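Local coordinates for protein transcription elongation factor SPT6 (Candida glabrata, PDB 3PJP) that binds the phosphorylated C-terminal repeat domain of RNA polymerase II through its tandem SH2 domain and probably chaperones histones H3-H4 during transcription elongation, at residues W49-D54 with R99-L104; V119-D124 with V134-L139; S138-Y141 with F147-I150. All blocks are in the same frame, centred on the assembly; numbering follows the deposited sequence. Where two conformers were deposited one is given.

Contact 1. Residues W49-D54 with R99-L104; sequences WKLDKD and RLLNEL
Leu-101 turns CG opposite its own amide nitrogen (chi1 172°) and so extends from helix 86-105 toward strand 44-52, where Trp-49, with CG held between N and the carbonyl carbon (chi1 66°), tips its six-membered ring to meet it. One branch of the leucine does the touching: Leu-101 CD2 lies 3.8 Å from CZ3 of Trp-49, approaching the indole obliquely as the two side chains run past each other in opposite directions. The same methyl sits 4.0 Å from CG of Leu-51, whose side chain crosses that of Leu-101 at about a right angle. Within the strand, Leu-51 CD1 lies 3.8 Å above the centre of the Trp-49 ring. All three residues are buried, and the indole NE1 is satisfied by Gln-57 OE1 on the adjacent strand. Arg-30 ties the two segments by polar bonds, from NE to Leu-51 O and from NH1 to Asn-102 OD1. Leu-51 and Asp-52 both face Leu-55 of strand 55-64, a classic beta bulge. Leu-166 of the second sheet touches both Trp-49 and Leu-101. The contact joins helix 86-105 to one side of the central sheet of the first SH2 fold, a sheet flanked by helices 18-25 and 86-105.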
ATOM      1  N   TRP A  49      -1.719  10.709   2.004  1.00 15.77           N
ATOM      2  CA  TRP A  49      -0.489  10.514   2.760  1.00 14.33           C
ATOM      3  C   TRP A  49       0.692  10.247   1.852  1.00 18.93           C
ATOM      4  O   TRP A  49       0.522   9.843   0.695  1.00 20.78           O
ATOM      5  CB  TRP A  49      -0.644   9.435   3.843  1.00 16.15           C
ATOM      6  CG  TRP A  49      -0.868   7.994   3.374  1.00 16.25           C
ATOM      7  CD1 TRP A  49      -2.013   7.467   2.855  1.00 15.30           C
ATOM      8  CD2 TRP A  49       0.075   6.924   3.443  1.00 15.83           C
ATOM      9  NE1 TRP A  49      -1.838   6.115   2.583  1.00 16.13           N
ATOM     10  CE2 TRP A  49      -0.559   5.765   2.937  1.00 14.46           C
ATOM     11  CE3 TRP A  49       1.396   6.830   3.887  1.00 16.45           C
ATOM     12  CZ2 TRP A  49       0.090   4.529   2.862  1.00 17.54           C
ATOM     13  CZ3 TRP A  49       2.036   5.616   3.813  1.00 15.67           C
ATOM     14  CH2 TRP A  49       1.387   4.474   3.302  1.00 19.04           C
ATOM     15  N   LYS A  50       1.888  10.498   2.372  1.00 21.93           N
ATOM     16  CA  LYS A  50       3.100  10.398   1.565  1.00 17.77           C
ATOM     17  C   LYS A  50       3.823   9.075   1.795  1.00 18.22           C
ATOM     18  O   LYS A  50       4.186   8.741   2.917  1.00 18.81           O
ATOM     19  CB  LYS A  50       4.047  11.570   1.843  1.00 20.29           C
ATOM     20  CG  LYS A  50       5.301  11.553   0.966  1.00 20.97           C
ATOM     21  CD  LYS A  50       6.267  12.692   1.312  1.00 24.62           C
ATOM     22  CE  LYS A  50       7.502  12.612   0.412  1.00 26.83           C
ATOM     23  NZ  LYS A  50       8.457  13.729   0.633  1.00 27.16           N
ATOM     24  N   LEU A  51       4.036   8.328   0.718  1.00 16.00           N
ATOM     25  CA  LEU A  51       4.742   7.057   0.808  1.00 18.29           C
ATOM     26  C   LEU A  51       6.230   7.231   0.550  1.00 21.70           C
ATOM     27  O   LEU A  51       7.058   6.529   1.128  1.00 22.16           O
ATOM     28  CB  LEU A  51       4.201   6.064  -0.223  1.00 19.46           C
ATOM     29  CG  LEU A  51       2.851   5.400   0.068  1.00 20.69           C
ATOM     30  CD1 LEU A  51       1.701   6.350  -0.205  1.00 22.97           C
ATOM     31  CD2 LEU A  51       2.703   4.129  -0.776  1.00 19.42           C
ATOM     32  N   ASP A  52       6.560   8.141  -0.362  1.00 19.28           N
ATOM     33  CA  ASP A  52       7.929   8.304  -0.830  0.50 21.84           C
ATOM     34  C   ASP A  52       8.014   9.581  -1.657  1.00 22.68           C
ATOM     35  O   ASP A  52       7.010  10.252  -1.871  1.00 22.92           O
ATOM     36  CB  ASP A  52       8.315   7.099  -1.694  0.50 25.36           C
ATOM     37  CG  ASP A  52       9.800   6.793  -1.648  0.50 30.22           C
ATOM     38  OD1 ASP A  52      10.228   6.061  -0.728  0.50 33.53           O
ATOM     39  OD2 ASP A  52      10.535   7.269  -2.538  0.50 29.72           O
ATOM     40  N   LYS A  53       9.209   9.886  -2.157  1.00 27.91           N
ATOM     41  CA  LYS A  53       9.393  11.054  -3.018  1.00 29.59           C
ATOM     42  C   LYS A  53       8.354  11.093  -4.140  1.00 23.94           C
ATOM     43  O   LYS A  53       8.260  10.174  -4.951  1.00 25.52           O
ATOM     44  CB  LYS A  53      10.809  11.085  -3.599  1.00 28.51           C
ATOM     45  CG  LYS A  53      11.074  12.257  -4.543  1.00 32.04           C
ATOM     46  CD  LYS A  53      12.538  12.299  -4.975  1.00 35.19           C
ATOM     47  CE  LYS A  53      12.759  13.241  -6.159  1.00 37.50           C
ATOM     48  NZ  LYS A  53      12.531  14.672  -5.805  1.00 41.49           N
ATOM     49  N   ASP A  54       7.567  12.163  -4.162  1.00 27.04           N
ATOM     50  CA  ASP A  54       6.531  12.347  -5.172  1.00 20.74           C
ATOM     51  C   ASP A  54       5.574  11.161  -5.297  1.00 21.69           C
ATOM     52  O   ASP A  54       4.980  10.943  -6.359  1.00 25.94           O
ATOM     53  CB  ASP A  54       7.177  12.680  -6.523  1.00 27.32           C
ATOM     54  CG  ASP A  54       8.010  13.965  -6.468  1.00 32.71           C
ATOM     55  OD1 ASP A  54       7.656  14.878  -5.686  1.00 35.28           O
ATOM     56  OD2 ASP A  54       9.027  14.062  -7.193  1.00 32.25           O
ATOM     57  N   ARG A  99       3.370   1.461   9.191  1.00 16.52           N
ATOM     58  CA  ARG A  99       4.170   0.398   9.786  0.50 20.07           C
ATOM     59  C   ARG A  99       4.530  -0.664   8.749  1.00 18.03           C
ATOM     60  O   ARG A  99       5.680  -1.079   8.617  1.00 15.47           O
ATOM     61  CB  ARG A  99       3.365  -0.231  10.932  0.50 16.06           C
ATOM     62  CG  ARG A  99       3.932  -1.505  11.525  0.50 18.20           C
ATOM     63  CD  ARG A  99       3.023  -2.007  12.648  0.50 11.91           C
ATOM     64  NE  ARG A  99       1.753  -2.512  12.131  0.50 14.59           N
ATOM     65  CZ  ARG A  99       1.606  -3.728  11.622  0.50 17.95           C
ATOM     66  NH1 ARG A  99       2.655  -4.538  11.561  0.50 11.22           N
ATOM     67  NH2 ARG A  99       0.423  -4.127  11.167  0.50 12.79           N
ATOM     68  N   LEU A 100       3.512  -1.110   8.024  1.00 14.83           N
ATOM     69  CA  LEU A 100       3.682  -2.197   7.063  1.00 14.45           C
ATOM     70  C   LEU A 100       4.534  -1.749   5.871  1.00 14.96           C
ATOM     71  O   LEU A 100       5.349  -2.522   5.363  1.00 14.28           O
ATOM     72  CB  LEU A 100       2.320  -2.753   6.630  1.00 13.34           C
ATOM     73  CG  LEU A 100       1.579  -3.535   7.738  1.00 18.30           C
ATOM     74  CD1 LEU A 100       0.082  -3.641   7.437  1.00 16.59           C
ATOM     75  CD2 LEU A 100       2.184  -4.931   7.953  1.00 20.22           C
ATOM     76  N   LEU A 101       4.363  -0.499   5.443  1.00 15.19           N
ATOM     77  CA  LEU A 101       5.169   0.024   4.341  1.00 16.43           C
ATOM     78  C   LEU A 101       6.634  -0.031   4.748  1.00 18.69           C
ATOM     79  O   LEU A 101       7.493  -0.470   3.983  1.00 16.34           O
ATOM     80  CB  LEU A 101       4.777   1.470   4.020  1.00 14.93           C
ATOM     81  CG  LEU A 101       5.660   2.224   3.020  1.00 14.51           C
ATOM     82  CD1 LEU A 101       5.745   1.433   1.713  1.00 15.56           C
ATOM     83  CD2 LEU A 101       5.126   3.644   2.797  1.00 15.89           C
ATOM     84  N   ASN A 102       6.921   0.417   5.965  1.00 15.82           N
ATOM     85  CA  ASN A 102       8.300   0.388   6.431  1.00 19.18           C
ATOM     86  C   ASN A 102       8.825  -1.033   6.613  1.00 17.92           C
ATOM     87  O   ASN A 102       9.997  -1.296   6.342  1.00 19.50           O
ATOM     88  CB  ASN A 102       8.468   1.208   7.713  1.00 16.34           C
ATOM     89  CG  ASN A 102       8.506   2.711   7.440  1.00 18.38           C
ATOM     90  OD1 ASN A 102       9.179   3.166   6.519  1.00 20.12           O
ATOM     91  ND2 ASN A 102       7.767   3.476   8.227  1.00 21.06           N
ATOM     92  N   GLU A 103       7.963  -1.947   7.055  1.00 15.84           N
ATOM     93  CA  GLU A 103       8.353  -3.359   7.181  1.00 13.60           C
ATOM     94  C   GLU A 103       8.834  -3.906   5.838  1.00 18.64           C
ATOM     95  O   GLU A 103       9.885  -4.551   5.756  1.00 20.49           O
ATOM     96  CB  GLU A 103       7.200  -4.216   7.720  1.00 18.17           C
ATOM     97  CG  GLU A 103       7.611  -5.627   8.124  1.00 22.03           C
ATOM     98  CD  GLU A 103       6.452  -6.447   8.655  1.00 25.87           C
ATOM     99  OE1 GLU A 103       5.557  -5.864   9.311  1.00 22.61           O
ATOM    100  OE2 GLU A 103       6.442  -7.678   8.423  1.00 19.70           O
ATOM    101  N   LEU A 104       8.070  -3.649   4.786  1.00 14.36           N
ATOM    102  CA  LEU A 104       8.468  -4.137   3.463  1.00 17.95           C
ATOM    103  C   LEU A 104       9.715  -3.446   2.889  1.00 17.19           C
ATOM    104  O   LEU A 104      10.625  -4.127   2.415  1.00 17.95           O
ATOM    105  CB  LEU A 104       7.289  -4.153   2.471  1.00 16.06           C
ATOM    106  CG  LEU A 104       7.528  -4.848   1.112  1.00 18.50           C
ATOM    107  CD1 LEU A 104       8.147  -6.220   1.298  1.00 20.69           C
ATOM    108  CD2 LEU A 104       6.231  -4.961   0.318  1.00 18.64           C
TER

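Contact 2. Residues V119-D124 with V134-L139; sequences VKFIED and VYYFSL
The hydroxyl oxygen of Tyr-136 comes in at the edge of the Phe-121 ring, near its plane, with OH of Tyr-136 3.2 Å from CE2 of Phe-121. This meeting belongs to a beta-alpha-beta unit of the SH2 fold, in which strand 110-111, helix 115-128 and strand 134-139 follow one another. Helix segment 119-124 runs nearly antiparallel to strand segment 134-139 (165°), their axes 9.3 Å apart at closest approach. Phe-121 turns its CG away from its amide nitrogen (chi1 -172°), carrying the ring toward the strand, and the two aromatic side chains cross at about a right angle. Their centroids are 5.4 Å apart in an oblique pairing, with CD2 of Phe-121 3.4 Å from CE2 of Tyr-136. Lys-111, on the first strand of the unit, makes cation-pi contacts with both rings. Beside this pair, at the solvent side of the contact, the buried Ile-122 also touches Ile-150 and Leu-159 on the next two strands of the sheet. Its CG1 meets the edge of the Tyr-136 ring at CD2, 3.6 Å away. The other branch reaches back along the strand, placing Ile-122 CG2 3.6 Å from Val-134 CG1.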
ATOM      1  N   VAL A 119      14.074  -5.865 -12.972  1.00 19.86           N
ATOM      2  CA  VAL A 119      14.066  -6.929 -13.970  1.00 19.81           C
ATOM      3  C   VAL A 119      15.475  -7.193 -14.486  1.00 25.07           C
ATOM      4  O   VAL A 119      15.882  -8.343 -14.604  1.00 22.66           O
ATOM      5  CB  VAL A 119      13.137  -6.608 -15.152  1.00 19.70           C
ATOM      6  CG1 VAL A 119      13.445  -7.523 -16.339  1.00 22.77           C
ATOM      7  CG2 VAL A 119      11.678  -6.735 -14.730  1.00 18.35           C
ATOM      8  N   LYS A 120      16.219  -6.129 -14.785  1.00 22.25           N
ATOM      9  CA  LYS A 120      17.595  -6.286 -15.240  1.00 27.53           C
ATOM     10  C   LYS A 120      18.481  -6.896 -14.157  1.00 28.66           C
ATOM     11  O   LYS A 120      19.344  -7.722 -14.452  1.00 32.51           O
ATOM     12  CB  LYS A 120      18.177  -4.954 -15.729  1.00 32.94           C
ATOM     13  CG  LYS A 120      19.580  -5.073 -16.307  1.00 41.53           C
ATOM     14  CD  LYS A 120      20.058  -3.752 -16.894  1.00 51.92           C
ATOM     15  CE  LYS A 120      21.456  -3.884 -17.484  1.00 60.27           C
ATOM     16  NZ  LYS A 120      21.962  -2.586 -18.014  1.00 67.31           N
ATOM     17  N   PHE A 121      18.280  -6.493 -12.906  1.00 27.64           N
ATOM     18  CA  PHE A 121      19.080  -7.059 -11.827  1.00 26.72           C
ATOM     19  C   PHE A 121      18.864  -8.566 -11.737  1.00 31.39           C
ATOM     20  O   PHE A 121      19.803  -9.333 -11.521  1.00 32.99           O
ATOM     21  CB  PHE A 121      18.776  -6.401 -10.486  1.00 30.14           C
ATOM     22  CG  PHE A 121      19.708  -6.827  -9.395  1.00 37.47           C
ATOM     23  CD1 PHE A 121      20.829  -6.074  -9.092  1.00 44.99           C
ATOM     24  CD2 PHE A 121      19.479  -7.994  -8.685  1.00 39.25           C
ATOM     25  CE1 PHE A 121      21.696  -6.472  -8.093  1.00 50.32           C
ATOM     26  CE2 PHE A 121      20.344  -8.398  -7.686  1.00 40.30           C
ATOM     27  CZ  PHE A 121      21.451  -7.637  -7.387  1.00 48.13           C
ATOM     28  N   ILE A 122      17.619  -8.986 -11.920  1.00 27.13           N
ATOM     29  CA  ILE A 122      17.269 -10.398 -11.853  1.00 21.56           C
ATOM     30  C   ILE A 122      17.771 -11.192 -13.062  1.00 27.86           C
ATOM     31  O   ILE A 122      18.287 -12.296 -12.902  1.00 28.76           O
ATOM     32  CB  ILE A 122      15.755 -10.582 -11.660  1.00 19.04           C
ATOM     33  CG1 ILE A 122      15.370 -10.152 -10.245  1.00 22.93           C
ATOM     34  CG2 ILE A 122      15.346 -12.033 -11.913  1.00 18.43           C
ATOM     35  CD1 ILE A 122      13.889 -10.070 -10.014  1.00 21.95           C
ATOM     36  N   GLU A 123      17.624 -10.636 -14.263  1.00 27.50           N
ATOM     37  CA  GLU A 123      18.187 -11.262 -15.460  1.00 30.40           C
ATOM     38  C   GLU A 123      19.690 -11.484 -15.287  1.00 35.34           C
ATOM     39  O   GLU A 123      20.189 -12.596 -15.458  1.00 35.34           O
ATOM     40  CB  GLU A 123      17.932 -10.402 -16.700  1.00 32.42           C
ATOM     41  CG  GLU A 123      16.477 -10.339 -17.153  1.00 36.57           C
ATOM     42  CD  GLU A 123      16.274  -9.361 -18.300  1.00 44.15           C
ATOM     43  OE1 GLU A 123      15.137  -9.245 -18.805  1.00 41.94           O
ATOM     44  OE2 GLU A 123      17.262  -8.705 -18.696  1.00 52.56           O
ATOM     45  N   ASP A 124      20.409 -10.419 -14.945  1.00 35.44           N
ATOM     46  CA  ASP A 124      21.849 -10.522 -14.737  1.00 40.98           C
ATOM     47  C   ASP A 124      22.189 -11.561 -13.669  1.00 42.63           C
ATOM     48  O   ASP A 124      23.059 -12.404 -13.875  1.00 44.64           O
ATOM     49  CB  ASP A 124      22.445  -9.163 -14.363  1.00 38.60           C
ATOM     50  CG  ASP A 124      22.377  -8.165 -15.498  1.00 41.09           C
ATOM     51  OD1 ASP A 124      22.082  -8.573 -16.642  1.00 39.24           O
ATOM     52  OD2 ASP A 124      22.627  -6.965 -15.250  1.00 45.89           O
ATOM     53  N   VAL A 134      15.486 -16.542  -7.593  1.00 21.32           N
ATOM     54  CA  VAL A 134      15.662 -15.241  -6.971  1.00 21.11           C
ATOM     55  C   VAL A 134      14.339 -14.503  -7.011  1.00 19.65           C
ATOM     56  O   VAL A 134      13.510 -14.747  -7.891  1.00 19.20           O
ATOM     57  CB  VAL A 134      16.770 -14.413  -7.655  1.00 24.72           C
ATOM     58  CG1 VAL A 134      16.341 -13.994  -9.055  1.00 23.39           C
ATOM     59  CG2 VAL A 134      17.131 -13.197  -6.818  1.00 28.27           C
ATOM     60  N   TYR A 135      14.128 -13.624  -6.038  1.00 19.97           N
ATOM     61  CA  TYR A 135      12.964 -12.749  -6.053  1.00 24.41           C
ATOM     62  C   TYR A 135      13.214 -11.470  -5.264  1.00 19.29           C
ATOM     63  O   TYR A 135      13.928 -11.474  -4.258  1.00 21.67           O
ATOM     64  CB  TYR A 135      11.706 -13.470  -5.545  1.00 24.81           C
ATOM     65  CG  TYR A 135      11.675 -13.808  -4.063  1.00 22.28           C
ATOM     66  CD1 TYR A 135      11.005 -12.993  -3.161  1.00 23.71           C
ATOM     67  CD2 TYR A 135      12.271 -14.968  -3.579  1.00 21.19           C
ATOM     68  CE1 TYR A 135      10.952 -13.308  -1.810  1.00 27.81           C
ATOM     69  CE2 TYR A 135      12.222 -15.291  -2.226  1.00 27.87           C
ATOM     70  CZ  TYR A 135      11.561 -14.456  -1.353  1.00 29.60           C
ATOM     71  OH  TYR A 135      11.504 -14.765  -0.015  1.00 30.01           O
ATOM     72  N   TYR A 136      12.626 -10.378  -5.743  1.00 18.77           N
ATOM     73  CA  TYR A 136      12.721  -9.079  -5.089  1.00 19.30           C
ATOM     74  C   TYR A 136      11.369  -8.387  -5.073  1.00 19.53           C
ATOM     75  O   TYR A 136      10.524  -8.655  -5.924  1.00 17.63           O
ATOM     76  CB  TYR A 136      13.735  -8.200  -5.814  1.00 19.15           C
ATOM     77  CG  TYR A 136      15.141  -8.726  -5.709  1.00 22.91           C
ATOM     78  CD1 TYR A 136      15.761  -8.850  -4.474  1.00 26.30           C
ATOM     79  CD2 TYR A 136      15.847  -9.104  -6.845  1.00 30.00           C
ATOM     80  CE1 TYR A 136      17.055  -9.338  -4.371  1.00 31.82           C
ATOM     81  CE2 TYR A 136      17.137  -9.586  -6.753  1.00 32.12           C
ATOM     82  CZ  TYR A 136      17.736  -9.705  -5.514  1.00 31.98           C
ATOM     83  OH  TYR A 136      19.020 -10.189  -5.419  1.00 38.95           O
ATOM     84  N   PHE A 137      11.170  -7.509  -4.089  1.00 18.78           N
ATOM     85  CA  PHE A 137      10.039  -6.590  -4.063  1.00 16.50           C
ATOM     86  C   PHE A 137      10.559  -5.215  -4.439  1.00 16.58           C
ATOM     87  O   PHE A 137      11.699  -4.867  -4.115  1.00 17.20           O
ATOM     88  CB  PHE A 137       9.428  -6.519  -2.654  1.00 17.72           C
ATOM     89  CG  PHE A 137       8.943  -7.835  -2.130  1.00 16.04           C
ATOM     90  CD1 PHE A 137       7.702  -8.330  -2.495  1.00 18.53           C
ATOM     91  CD2 PHE A 137       9.725  -8.576  -1.261  1.00 21.34           C
ATOM     92  CE1 PHE A 137       7.251  -9.541  -2.007  1.00 21.19           C
ATOM     93  CE2 PHE A 137       9.279  -9.794  -0.770  1.00 20.73           C
ATOM     94  CZ  PHE A 137       8.045 -10.273  -1.138  1.00 18.25           C
ATOM     95  N   SER A 138       9.729  -4.442  -5.132  1.00 15.88           N
ATOM     96  CA  SER A 138      10.033  -3.043  -5.416  1.00 12.96           C
ATOM     97  C   SER A 138       8.750  -2.209  -5.466  1.00 13.65           C
ATOM     98  O   SER A 138       7.647  -2.741  -5.553  1.00 17.42           O
ATOM     99  CB  SER A 138      10.825  -2.924  -6.726  1.00 15.10           C
ATOM    100  OG  SER A 138      10.064  -3.411  -7.810  1.00 17.55           O
ATOM    101  N   LEU A 139       8.886  -0.887  -5.379  1.00 12.96           N
ATOM    102  CA  LEU A 139       7.719  -0.030  -5.361  1.00 15.30           C
ATOM    103  C   LEU A 139       7.116   0.172  -6.739  1.00 17.41           C
ATOM    104  O   LEU A 139       7.828   0.375  -7.720  1.00 21.02           O
ATOM    105  CB  LEU A 139       8.070   1.324  -4.747  1.00 17.62           C
ATOM    106  CG  LEU A 139       7.988   1.376  -3.223  1.00 23.20           C
ATOM    107  CD1 LEU A 139       8.675   2.636  -2.694  1.00 30.16           C
ATOM    108  CD2 LEU A 139       6.535   1.330  -2.778  1.00 25.51           C
TER

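Contact 3. Residues S138-Y141 with F147-I150; sequences SLNY and FYLI
Asn-140 lays its side chain over one face of the Tyr-148 ring, amide and ring planes only 22° apart, so that the two flat groups are stacked although the side chains themselves cross at about a right angle. They stand at the turn end of the beta hairpin formed by strands 134-139 and 146-152, within the second sheet of the tandem SH2 module. The stack begins at the root of the asparagine: CB of Asn-140 makes a CH-pi contact 4.2 Å from the ring centroid. With chi1 at -57°, Tyr-148 places CG beside its amide nitrogen, and the ring's edge meets Ser-138, whose OG is 3.6 Å from CD2 of Tyr-148. Ser-138 and Tyr-148 share the sheet face turned to Val-118 and Lys-115 of helix 115-128. Leu-139 and Phe-147 instead lie side by side and point the same way, the leucine's CD2 3.5 Å from CE1 of the phenylalanine, obliquely to its ring; Phe-110 touches both. Two bonds fix the register: Tyr-148 N donates to Ser-138 O at 2.8 Å, and Ser-138 N to Tyr-148 O at 3.1 Å. Asn-143 ND2 donates to OD1 of Asn-140. The other end of the amide, Asn-140 ND2, donates one N-H at 2.9 Å to a water that in turn donates to Phe-147 O at 2.9 Å.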
ATOM      1  N   SER A 138       9.729  -4.442  -5.132  1.00 15.88           N
ATOM      2  CA  SER A 138      10.033  -3.043  -5.416  1.00 12.96           C
ATOM      3  C   SER A 138       8.750  -2.209  -5.466  1.00 13.65           C
ATOM      4  O   SER A 138       7.647  -2.741  -5.553  1.00 17.42           O
ATOM      5  CB  SER A 138      10.825  -2.924  -6.726  1.00 15.10           C
ATOM      6  OG  SER A 138      10.064  -3.411  -7.810  1.00 17.55           O
ATOM      7  N   LEU A 139       8.886  -0.887  -5.379  1.00 12.96           N
ATOM      8  CA  LEU A 139       7.719  -0.030  -5.361  1.00 15.30           C
ATOM      9  C   LEU A 139       7.116   0.172  -6.739  1.00 17.41           C
ATOM     10  O   LEU A 139       7.828   0.375  -7.720  1.00 21.02           O
ATOM     11  CB  LEU A 139       8.070   1.324  -4.747  1.00 17.62           C
ATOM     12  CG  LEU A 139       7.988   1.376  -3.223  1.00 23.20           C
ATOM     13  CD1 LEU A 139       8.675   2.636  -2.694  1.00 30.16           C
ATOM     14  CD2 LEU A 139       6.535   1.330  -2.778  1.00 25.51           C
ATOM     15  N   ASN A 140       5.792   0.098  -6.806  1.00 15.66           N
ATOM     16  CA  ASN A 140       5.062   0.436  -8.022  1.00 15.39           C
ATOM     17  C   ASN A 140       4.804   1.935  -8.004  1.00 18.15           C
ATOM     18  O   ASN A 140       3.910   2.417  -7.315  1.00 17.69           O
ATOM     19  CB  ASN A 140       3.742  -0.342  -8.085  1.00 19.85           C
ATOM     20  CG  ASN A 140       3.023  -0.192  -9.430  1.00 17.38           C
ATOM     21  OD1 ASN A 140       3.091   0.862 -10.081  1.00 18.79           O
ATOM     22  ND2 ASN A 140       2.332  -1.246  -9.849  1.00 18.43           N
ATOM     23  N   TYR A 141       5.590   2.674  -8.776  1.00 19.34           N
ATOM     24  CA  TYR A 141       5.539   4.123  -8.682  1.00 17.32           C
ATOM     25  C   TYR A 141       4.348   4.731  -9.409  1.00 17.98           C
ATOM     26  O   TYR A 141       3.991   5.883  -9.174  1.00 25.66           O
ATOM     27  CB  TYR A 141       6.854   4.745  -9.159  1.00 19.80           C
ATOM     28  CG  TYR A 141       8.028   4.431  -8.257  1.00 25.04           C
ATOM     29  CD1 TYR A 141       8.891   3.383  -8.547  1.00 28.07           C
ATOM     30  CD2 TYR A 141       8.263   5.170  -7.105  1.00 34.36           C
ATOM     31  CE1 TYR A 141       9.961   3.085  -7.720  1.00 33.83           C
ATOM     32  CE2 TYR A 141       9.327   4.881  -6.270  1.00 36.21           C
ATOM     33  CZ  TYR A 141      10.173   3.837  -6.581  1.00 39.89           C
ATOM     34  OH  TYR A 141      11.238   3.539  -5.754  1.00 42.45           O
ATOM     35  N   PHE A 147       3.211  -2.897  -4.806  1.00 14.10           N
ATOM     36  CA  PHE A 147       4.579  -3.336  -4.939  1.00 13.99           C
ATOM     37  C   PHE A 147       4.624  -4.338  -6.092  1.00 15.98           C
ATOM     38  O   PHE A 147       3.634  -5.040  -6.373  1.00 13.20           O
ATOM     39  CB  PHE A 147       5.041  -4.051  -3.671  1.00 16.83           C
ATOM     40  CG  PHE A 147       5.189  -3.145  -2.489  1.00 23.94           C
ATOM     41  CD1 PHE A 147       6.426  -2.616  -2.161  1.00 22.76           C
ATOM     42  CD2 PHE A 147       4.096  -2.827  -1.708  1.00 33.71           C
ATOM     43  CE1 PHE A 147       6.573  -1.776  -1.068  1.00 23.81           C
ATOM     44  CE2 PHE A 147       4.234  -1.988  -0.611  1.00 35.11           C
ATOM     45  CZ  PHE A 147       5.477  -1.463  -0.298  1.00 22.33           C
ATOM     46  N   TYR A 148       5.771  -4.411  -6.755  1.00 13.55           N
ATOM     47  CA  TYR A 148       6.025  -5.536  -7.643  1.00 15.31           C
ATOM     48  C   TYR A 148       6.692  -6.663  -6.870  1.00 16.60           C
ATOM     49  O   TYR A 148       7.452  -6.421  -5.931  1.00 18.49           O
ATOM     50  CB  TYR A 148       6.933  -5.145  -8.805  1.00 15.66           C
ATOM     51  CG  TYR A 148       6.428  -4.017  -9.648  1.00 16.94           C
ATOM     52  CD1 TYR A 148       5.297  -4.162 -10.440  1.00 17.13           C
ATOM     53  CD2 TYR A 148       7.097  -2.802  -9.665  1.00 17.52           C
ATOM     54  CE1 TYR A 148       4.845  -3.114 -11.229  1.00 20.25           C
ATOM     55  CE2 TYR A 148       6.655  -1.752 -10.438  1.00 21.32           C
ATOM     56  CZ  TYR A 148       5.533  -1.907 -11.221  1.00 22.81           C
ATOM     57  OH  TYR A 148       5.116  -0.840 -11.995  1.00 22.12           O
ATOM     58  N   LEU A 149       6.378  -7.894  -7.257  1.00 13.29           N
ATOM     59  CA  LEU A 149       7.092  -9.076  -6.809  1.00 14.72           C
ATOM     60  C   LEU A 149       7.634  -9.717  -8.077  1.00 14.80           C
ATOM     61  O   LEU A 149       6.879 -10.281  -8.860  1.00 16.48           O
ATOM     62  CB  LEU A 149       6.137 -10.027  -6.091  1.00 17.23           C
ATOM     63  CG  LEU A 149       6.544 -11.473  -5.782  1.00 19.69           C
ATOM     64  CD1 LEU A 149       7.974 -11.601  -5.272  1.00 22.97           C
ATOM     65  CD2 LEU A 149       5.574 -12.051  -4.768  1.00 23.06           C
ATOM     66  N   ILE A 150       8.939  -9.589  -8.285  1.00 12.94           N
ATOM     67  CA  ILE A 150       9.573  -9.992  -9.542  1.00 12.08           C
ATOM     68  C   ILE A 150      10.500 -11.161  -9.229  1.00 15.22           C
ATOM     69  O   ILE A 150      11.299 -11.091  -8.290  1.00 16.85           O
ATOM     70  CB  ILE A 150      10.370  -8.835 -10.152  1.00 14.11           C
ATOM     71  CG1 ILE A 150       9.522  -7.553 -10.156  1.00 20.37           C
ATOM     72  CG2 ILE A 150      10.856  -9.190 -11.567  1.00 14.99           C
ATOM     73  CD1 ILE A 150      10.221  -6.342 -10.727  1.00 23.42           C
TER
HETATM   74  O   HOH W   1       2.073  -3.793  -8.475  1.00 15.28           O

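Contact 1 comes first along the chain, in the first sheet of the tandem SH2 domain and helix 86-105; contact 3 begins on the strand where contact 2 ends, in the second sheet. The centre of contact 1 lies about 20 Å from that of contact 2 and about 13 Å from that of contact 3. The last two are about 10 Å apart, share Ser-138 and Leu-139 on strand 134-139, and are tied by a probable hydrogen bond from Tyr-136 N to Ile-150 O. Phe-147 joins contact 3 to contact 1: its CD1 is 3.4 Å from Leu-104 CD2. Helix 86-105 thus touches both sheets, and its apolar side chains join the two SH2 halves.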